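Local structure of alcohol dehydrogenase (Thermus sp., 4CPD) at residues G36-D41 / G58-G63; A173-G178 / L197-I202. The protein probably catalyses the reversible, NAD-dependent oxidation of alcohols to aldehydes or ketones, and binds zinc ions and the dinucleotide cofactor. One frame throughout, in Å; residues are numbered along the deposited sequence.

In the fold
Both contacts are buried, and both reach the same NAD molecule. Their centres lie about 22 Å apart and their nearest atoms about 9 Å apart, so they do not touch. Contact 1 belongs to the GroES-like part of the chain. It joins strand 28-37 and helix 39-45 to strand 60-68. Its chemistry is metal binding and charged groups around a water. Contact 2 lies in the nucleotide-binding part, between parallel strands 171-175 and 195-200. It is held by regular backbone bonds and apolar side chains until the strand ends, where one carboxylate takes the adenosine ribose. Contact 1 lies nearer the nicotinamide end of the cofactor.

Contact 1: residues G36-D41 / G58-G63; sequences GICGSD and GHEFVG. With ZN (zinc ion), chain E; NAD (nicotinamide-adenine-dinucleotide), chain G.
Glu60 reaches across from strand 60-68 to the backbone of Gly36 and Ile37 and the side chain of Cys38. Its CB lies 3.7 Å from Gly36 N, the donor of a backbone bond to Glu60 O. CG stands anti to the carbonyl carbon (chi1 -71°), and the chain runs on extended, which brings CD alongside Cys38 CB. Glu60 OE1 lies 3.2 Å from Cys38 CB but makes no hydrogen bond with Cys38 N. OE2 forms a salt bridge with Lys340, which probably balances the charge.

The zinc site is that of a medium-chain alcohol dehydrogenase. Cys38 SG binds the metal at 2.2 Å and His59 NE2 at 2.3 Å, while Asp152 and a water complete the set. SG is anti to the backbone N (chi1 177°), which points it at the zinc, at the edge of the His59 ring and in its plane. Cys38 is also the N-cap of helix 39-45 and forms a capping box with Asp41. Cys38 N donates to Asp41 OD2 at 2.8 Å in a nearly straight bond, meeting the carboxylate from above its plane.

Asp41 and His59 meet tip to tip, with Asp41 OD1 3.1 Å from His59 CE1 and the two planes 55° apart. A second water sits over one face of the His59 ring and accepts from His59 N. This water lies 2.8 Å from Asp41 OD2 and can donate to it and to Glu60 OE1. Gly39 N bonds weakly to NAD O1N; Ser40 OG is hydrogen-bonded to the zinc-bound water, and weakly to O2D of the nicotinamide ribose.

Contact 2: residues A173-G178 / L197-I202; sequences AVIGAG and LAIDRI. With NAD (nicotinamide-adenine-dinucleotide), chain G.
Asp200 OD2 is gripped by two groups. Ala177 N donates to Asp200 OD2 at 2.6 Å, and the oxygen accepts it with its anti lone pair. The NAD ribose hydroxyl O3B donates to Asp200 OD2 at 3.0 Å. The second ribose hydroxyl, NAD O2B, donates to the other oxygen, Asp200 OD1, at 3.1 Å. The carboxylate thus takes both hydroxyls of the adenosine ribose. CG is anti to the backbone N (chi1 -155°), which swings the group over to the turn at Ala177, and Ala177 CB packs against Asp200 CB. An alanine here would probably leave the Ala177 N-H and both ribose hydroxyls without this acceptor and weaken the hold on NAD. The guanidinium of Arg201 has N7A of the adenine over one face, 3.5 Å above its plane. Ile202 CD1 meets the ribose at O2B.

This is the first beta-alpha-beta unit of a Rossmann fold. The turn after strand 171-175 carries Gly176 and Gly178 of a probable GxGxxG motif, and Gly178 passes close to the cofactor. An acidic residue at the end of the second strand is the usual ribose anchor of NAD-dependent members.

Behind the site the strands run parallel, 18° apart. Val174 N donates to Leu197 O at 2.7 Å, Ile199 N to Val174 O, and Gly176 N to Ile199 O, all nearly straight. On one face Ala173 CB meets Leu197 CB and, at 4.3 Å, Ile199 CD1, while Ile175 CG1 packs on Ile199 CB. On that face, Ala173 and Ile175 rest on helix 247-256, and Leu197 and Ile199 on helix 224-231. Strand 239-242 flanks strand 171-175, strand 215-218 flanks strand 195-200, and helix 179-190 makes the crossover between the two.

Contact 1: residues G36-D41 / G58-G63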
loop_
_atom_site.group_PDB
_atom_site.type_symbol
_atom_site.label_atom_id
_atom_site.label_comp_id
_atom_site.label_asym_id
_atom_site.label_seq_id
_atom_site.Cartn_x
_atom_site.Cartn_y
_atom_site.Cartn_z
ATOM N N GLY A 36 6.483 -5.866 30.133
ATOM C CA GLY A 36 5.944 -4.554 29.876
ATOM C C GLY A 36 4.434 -4.549 29.974
ATOM O O GLY A 36 3.773 -5.609 29.890
ATOM N N ILE A 37 3.914 -3.333 30.142
ATOM C CA ILE A 37 2.516 -3.004 29.885
ATOM C C ILE A 37 2.428 -2.151 28.623
ATOM O O ILE A 37 3.030 -1.074 28.552
ATOM C CB ILE A 37 1.914 -2.212 31.028
ATOM C CG1 ILE A 37 1.993 -3.043 32.311
ATOM C CG2 ILE A 37 0.472 -1.861 30.708
ATOM C CD1 ILE A 37 1.761 -2.224 33.562
ATOM N N CYS A 38 1.662 -2.659 27.652
ATOM C CA CYS A 38 1.568 -2.090 26.295
ATOM C C CYS A 38 0.231 -1.358 26.137
ATOM O O CYS A 38 -0.744 -1.632 26.841
ATOM C CB CYS A 38 1.709 -3.225 25.265
ATOM S SG CYS A 38 1.553 -2.766 23.544
ATOM N N GLY A 39 0.190 -0.416 25.215
ATOM C CA GLY A 39 -1.070 0.218 24.845
ATOM C C GLY A 39 -2.146 -0.802 24.481
ATOM O O GLY A 39 -3.312 -0.601 24.812
ATOM N N SER A 40 -1.748 -1.890 23.803
ATOM C CA SER A 40 -2.659 -2.975 23.458
ATOM C C SER A 40 -3.313 -3.587 24.701
ATOM O O SER A 40 -4.444 -4.073 24.635
ATOM C CB SER A 40 -1.940 -4.086 22.685
ATOM O OG SER A 40 -1.336 -3.593 21.500
ATOM N N ASP A 41 -2.592 -3.573 25.822
ATOM C CA ASP A 41 -3.087 -4.143 27.043
ATOM C C ASP A 41 -4.227 -3.291 27.571
ATOM O O ASP A 41 -5.088 -3.774 28.308
ATOM C CB ASP A 41 -1.985 -4.259 28.098
ATOM C CG ASP A 41 -0.929 -5.291 27.760
ATOM O OD1 ASP A 41 -1.233 -6.337 27.119
ATOM O OD2 ASP A 41 0.227 -5.052 28.191
ATOM N N GLY A 58 -0.311 -9.918 29.305
ATOM C CA GLY A 58 0.995 -9.395 28.877
ATOM C C GLY A 58 1.665 -10.159 27.741
ATOM O O GLY A 58 1.570 -11.394 27.663
ATOM N N HIS A 59 2.328 -9.421 26.843
ATOM C CA HIS A 59 3.035 -10.025 25.715
ATOM C C HIS A 59 4.403 -9.380 25.451
ATOM O O HIS A 59 5.038 -9.658 24.422
ATOM C CB HIS A 59 2.169 -9.897 24.473
ATOM C CG HIS A 59 1.671 -8.515 24.264
ATOM N ND1 HIS A 59 0.430 -8.115 24.702
ATOM C CD2 HIS A 59 2.265 -7.425 23.732
ATOM C CE1 HIS A 59 0.270 -6.837 24.421
ATOM N NE2 HIS A 59 1.374 -6.395 23.839
ATOM N N GLU A 60 4.839 -8.510 26.362
ATOM C CA GLU A 60 6.161 -7.931 26.295
ATOM C C GLU A 60 7.094 -8.537 27.374
ATOM O O GLU A 60 6.784 -8.439 28.556
ATOM C CB GLU A 60 6.059 -6.464 26.526
ATOM C CG GLU A 60 5.429 -5.654 25.412
ATOM C CD GLU A 60 5.264 -4.212 25.865
ATOM O OE1 GLU A 60 4.435 -3.949 26.751
ATOM O OE2 GLU A 60 5.970 -3.324 25.379
ATOM N N PHE A 61 8.206 -9.161 26.954
ATOM C CA PHE A 61 9.111 -9.794 27.894
ATOM C C PHE A 61 10.560 -9.870 27.452
ATOM O O PHE A 61 10.884 -9.872 26.259
ATOM C CB PHE A 61 8.648 -11.208 28.159
ATOM C CG PHE A 61 8.843 -12.135 26.999
ATOM C CD1 PHE A 61 7.960 -12.143 25.959
ATOM C CD2 PHE A 61 9.911 -12.986 26.961
ATOM C CE1 PHE A 61 8.143 -12.987 24.886
ATOM C CE2 PHE A 61 10.110 -13.843 25.897
ATOM C CZ PHE A 61 9.231 -13.839 24.851
ATOM N N VAL A 62 11.419 -9.956 28.455
ATOM C CA VAL A 62 12.807 -10.389 28.289
ATOM C C VAL A 62 13.156 -11.241 29.501
ATOM O O VAL A 62 12.719 -10.954 30.619
ATOM C CB VAL A 62 13.779 -9.178 28.168
ATOM C CG1 VAL A 62 13.564 -8.198 29.312
ATOM C CG2 VAL A 62 15.234 -9.655 28.064
ATOM N N GLY A 63 13.930 -12.287 29.291
ATOM C CA GLY A 63 14.262 -13.179 30.398
ATOM C C GLY A 63 15.294 -14.202 30.045
ATOM O O GLY A 63 15.992 -14.064 29.063
HETATM ZN ZN ZN E . 2.072 -4.695 22.523
HETATM P PA NAD G . -0.908 4.759 23.854
HETATM O O1A NAD G . -0.063 4.707 25.128
HETATM O O2A NAD G . -2.430 4.761 23.967
HETATM O O5B NAD G . -0.494 5.977 22.871
HETATM C C5B NAD G . -1.474 6.649 22.082
HETATM C C4B NAD G . -1.067 8.105 21.876
HETATM O O4B NAD G . -1.865 8.693 20.840
HETATM C C3B NAD G . -1.278 8.927 23.152
HETATM O O3B NAD G . -0.185 9.814 23.437
HETATM C C2B NAD G . -2.502 9.744 22.852
HETATM O O2B NAD G . -2.503 10.987 23.559
HETATM C C1B NAD G . -2.374 9.922 21.352
HETATM N N9A NAD G . -3.681 10.234 20.771
HETATM C C8A NAD G . -4.840 9.624 21.091
HETATM N N7A NAD G . -5.843 10.176 20.368
HETATM C C5A NAD G . -5.319 11.140 19.577
HETATM C C6A NAD G . -5.824 12.089 18.566
HETATM N N6A NAD G . -7.135 12.086 18.278
HETATM N N1A NAD G . -4.959 12.944 17.957
HETATM C C2A NAD G . -3.645 12.938 18.252
HETATM N N3A NAD G . -3.116 12.093 19.169
HETATM C C4A NAD G . -3.884 11.186 19.848
HETATM O O3 NAD G . -0.551 3.485 22.916
HETATM P PN NAD G . 0.897 2.973 22.393
HETATM O O1N NAD G . 1.398 2.053 23.489
HETATM O O2N NAD G . 1.723 4.121 21.801
HETATM O O5D NAD G . 0.443 2.105 21.107
HETATM C C5D NAD G . 0.159 2.830 19.894
HETATM C C4D NAD G . -0.950 2.243 19.024
HETATM O O4D NAD G . -0.375 1.223 18.196
HETATM C C3D NAD G . -2.090 1.586 19.804
HETATM O O3D NAD G . -3.309 1.764 19.062
HETATM C C2D NAD G . -1.660 0.120 19.897
HETATM O O2D NAD G . -2.720 -0.837 20.146
HETATM C C1D NAD G . -0.994 -0.040 18.528
HETATM N N1N NAD G . -0.038 -1.156 18.445
HETATM C C2N NAD G . -0.102 -1.850 17.305
HETATM C C3N NAD G . 0.726 -2.935 17.057
HETATM C C7N NAD G . 0.554 -3.609 15.725
HETATM O O7N NAD G . 0.826 -4.788 15.569
HETATM N N7N NAD G . 0.109 -2.850 14.704
HETATM C C4N NAD G . 1.666 -3.311 18.031
HETATM C C5N NAD G . 1.727 -2.579 19.223
HETATM C C6N NAD G . 0.856 -1.494 19.412
HETATM O O HOH W 1 0.869 -5.115 20.399
HETATM O O HOH W 2 2.461 -6.389 27.087
#

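Contact 2: residues A173-G178 / L197-I202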
loop_
_atom_site.group_PDB
_atom_site.type_symbol
_atom_site.label_atom_id
_atom_site.label_comp_id
_atom_site.label_asym_id
_atom_site.label_seq_id
_atom_site.Cartn_x
_atom_site.Cartn_y
_atom_site.Cartn_z
ATOM N N ALA A 173 5.821 12.240 8.826
ATOM C CA ALA A 173 4.940 12.665 9.904
ATOM C C ALA A 173 4.511 11.462 10.724
ATOM O O ALA A 173 4.149 10.446 10.159
ATOM C CB ALA A 173 3.727 13.374 9.346
ATOM N N VAL A 174 4.542 11.580 12.048
ATOM C CA VAL A 174 4.121 10.491 12.934
ATOM C C VAL A 174 2.953 10.988 13.741
ATOM O O VAL A 174 3.064 11.990 14.427
ATOM C CB VAL A 174 5.227 10.085 13.914
ATOM C CG1 VAL A 174 4.775 8.948 14.805
ATOM C CG2 VAL A 174 6.488 9.716 13.156
ATOM N N ILE A 175 1.834 10.285 13.661
ATOM C CA ILE A 175 0.620 10.704 14.350
ATOM C C ILE A 175 0.462 9.800 15.557
ATOM O O ILE A 175 0.232 8.590 15.422
ATOM C CB ILE A 175 -0.616 10.629 13.421
ATOM C CG1 ILE A 175 -0.506 11.676 12.307
ATOM C CG2 ILE A 175 -1.901 10.870 14.184
ATOM C CD1 ILE A 175 -1.423 11.416 11.128
ATOM N N GLY A 176 0.597 10.403 16.735
ATOM C CA GLY A 176 0.642 9.659 17.983
ATOM C C GLY A 176 2.051 9.676 18.538
ATOM O O GLY A 176 2.963 9.087 17.967
ATOM N N ALA A 177 2.218 10.366 19.658
ATOM C CA ALA A 177 3.496 10.438 20.362
ATOM C C ALA A 177 3.522 9.575 21.630
ATOM O O ALA A 177 4.296 9.828 22.528
ATOM C CB ALA A 177 3.809 11.880 20.711
ATOM N N GLY A 178 2.678 8.553 21.695
ATOM C CA GLY A 178 2.827 7.502 22.692
ATOM C C GLY A 178 4.044 6.641 22.377
ATOM O O GLY A 178 4.787 6.908 21.411
ATOM N N LEU A 197 7.908 15.082 11.933
ATOM C CA LEU A 197 6.853 15.858 12.592
ATOM C C LEU A 197 6.016 14.966 13.487
ATOM O O LEU A 197 5.574 13.898 13.067
ATOM C CB LEU A 197 5.950 16.481 11.539
ATOM C CG LEU A 197 6.750 17.281 10.524
ATOM C CD1 LEU A 197 6.304 16.994 9.108
ATOM C CD2 LEU A 197 6.649 18.755 10.836
ATOM N N ALA A 198 5.774 15.408 14.709
ATOM C CA ALA A 198 5.037 14.604 15.662
ATOM C C ALA A 198 3.763 15.315 15.984
ATOM O O ALA A 198 3.783 16.464 16.367
ATOM C CB ALA A 198 5.854 14.352 16.923
ATOM N N ILE A 199 2.654 14.620 15.798
ATOM C CA ILE A 199 1.348 15.150 16.064
ATOM C C ILE A 199 0.782 14.356 17.222
ATOM O O ILE A 199 0.724 13.125 17.164
ATOM C CB ILE A 199 0.428 15.003 14.842
ATOM C CG1 ILE A 199 0.896 15.910 13.702
ATOM C CG2 ILE A 199 -1.013 15.356 15.194
ATOM C CD1 ILE A 199 1.887 15.274 12.763
ATOM N N ASP A 200 0.390 15.068 18.275
ATOM C CA ASP A 200 -0.315 14.492 19.421
ATOM C C ASP A 200 -1.116 15.615 20.089
ATOM O O ASP A 200 -1.238 16.717 19.532
ATOM C CB ASP A 200 0.672 13.862 20.391
ATOM C CG ASP A 200 0.044 12.787 21.231
ATOM O OD1 ASP A 200 -0.964 13.065 21.906
ATOM O OD2 ASP A 200 0.555 11.653 21.220
ATOM N N ARG A 201 -1.675 15.333 21.261
ATOM C CA ARG A 201 -2.426 16.327 22.014
ATOM C C ARG A 201 -2.070 16.345 23.516
ATOM O O ARG A 201 -2.882 16.763 24.344
ATOM C CB ARG A 201 -3.920 16.064 21.825
ATOM C CG ARG A 201 -4.391 14.770 22.470
ATOM C CD ARG A 201 -5.833 14.455 22.128
ATOM N NE ARG A 201 -6.268 13.241 22.816
ATOM C CZ ARG A 201 -7.370 12.556 22.523
ATOM N NH1 ARG A 201 -8.176 12.950 21.540
ATOM N NH2 ARG A 201 -7.664 11.463 23.212
ATOM N N ILE A 202 -0.865 15.901 23.866
ATOM C CA ILE A 202 -0.408 15.861 25.272
ATOM C C ILE A 202 1.007 16.439 25.397
ATOM O O ILE A 202 1.971 15.824 24.928
ATOM C CB ILE A 202 -0.428 14.428 25.846
ATOM C CG1 ILE A 202 -1.866 13.906 25.880
ATOM C CG2 ILE A 202 0.181 14.391 27.247
ATOM C CD1 ILE A 202 -2.003 12.486 26.388
HETATM P PA NAD G . -0.908 4.759 23.854
HETATM O O1A NAD G . -0.063 4.707 25.128
HETATM O O2A NAD G . -2.430 4.761 23.967
HETATM O O5B NAD G . -0.494 5.977 22.871
HETATM C C5B NAD G . -1.474 6.649 22.082
HETATM C C4B NAD G . -1.067 8.105 21.876
HETATM O O4B NAD G . -1.865 8.693 20.840
HETATM C C3B NAD G . -1.278 8.927 23.152
HETATM O O3B NAD G . -0.185 9.814 23.437
HETATM C C2B NAD G . -2.502 9.744 22.852
HETATM O O2B NAD G . -2.503 10.987 23.559
HETATM C C1B NAD G . -2.374 9.922 21.352
HETATM N N9A NAD G . -3.681 10.234 20.771
HETATM C C8A NAD G . -4.840 9.624 21.091
HETATM N N7A NAD G . -5.843 10.176 20.368
HETATM C C5A NAD G . -5.319 11.140 19.577
HETATM C C6A NAD G . -5.824 12.089 18.566
HETATM N N6A NAD G . -7.135 12.086 18.278
HETATM N N1A NAD G . -4.959 12.944 17.957
HETATM C C2A NAD G . -3.645 12.938 18.252
HETATM N N3A NAD G . -3.116 12.093 19.169
HETATM C C4A NAD G . -3.884 11.186 19.848
HETATM O O3 NAD G . -0.551 3.485 22.916
HETATM P PN NAD G . 0.897 2.973 22.393
HETATM O O1N NAD G . 1.398 2.053 23.489
HETATM O O2N NAD G . 1.723 4.121 21.801
HETATM O O5D NAD G . 0.443 2.105 21.107
HETATM C C5D NAD G . 0.159 2.830 19.894
HETATM C C4D NAD G . -0.950 2.243 19.024
HETATM O O4D NAD G . -0.375 1.223 18.196
HETATM C C3D NAD G . -2.090 1.586 19.804
HETATM O O3D NAD G . -3.309 1.764 19.062
HETATM C C2D NAD G . -1.660 0.120 19.897
HETATM O O2D NAD G . -2.720 -0.837 20.146
HETATM C C1D NAD G . -0.994 -0.040 18.528
HETATM N N1N NAD G . -0.038 -1.156 18.445
HETATM C C2N NAD G . -0.102 -1.850 17.305
HETATM C C3N NAD G . 0.726 -2.935 17.057
HETATM C C7N NAD G . 0.554 -3.609 15.725
HETATM O O7N NAD G . 0.826 -4.788 15.569
HETATM N N7N NAD G . 0.109 -2.850 14.704
HETATM C C4N NAD G . 1.666 -3.311 18.031
HETATM C C5N NAD G . 1.727 -2.579 19.223
HETATM C C6N NAD G . 0.856 -1.494 19.412
#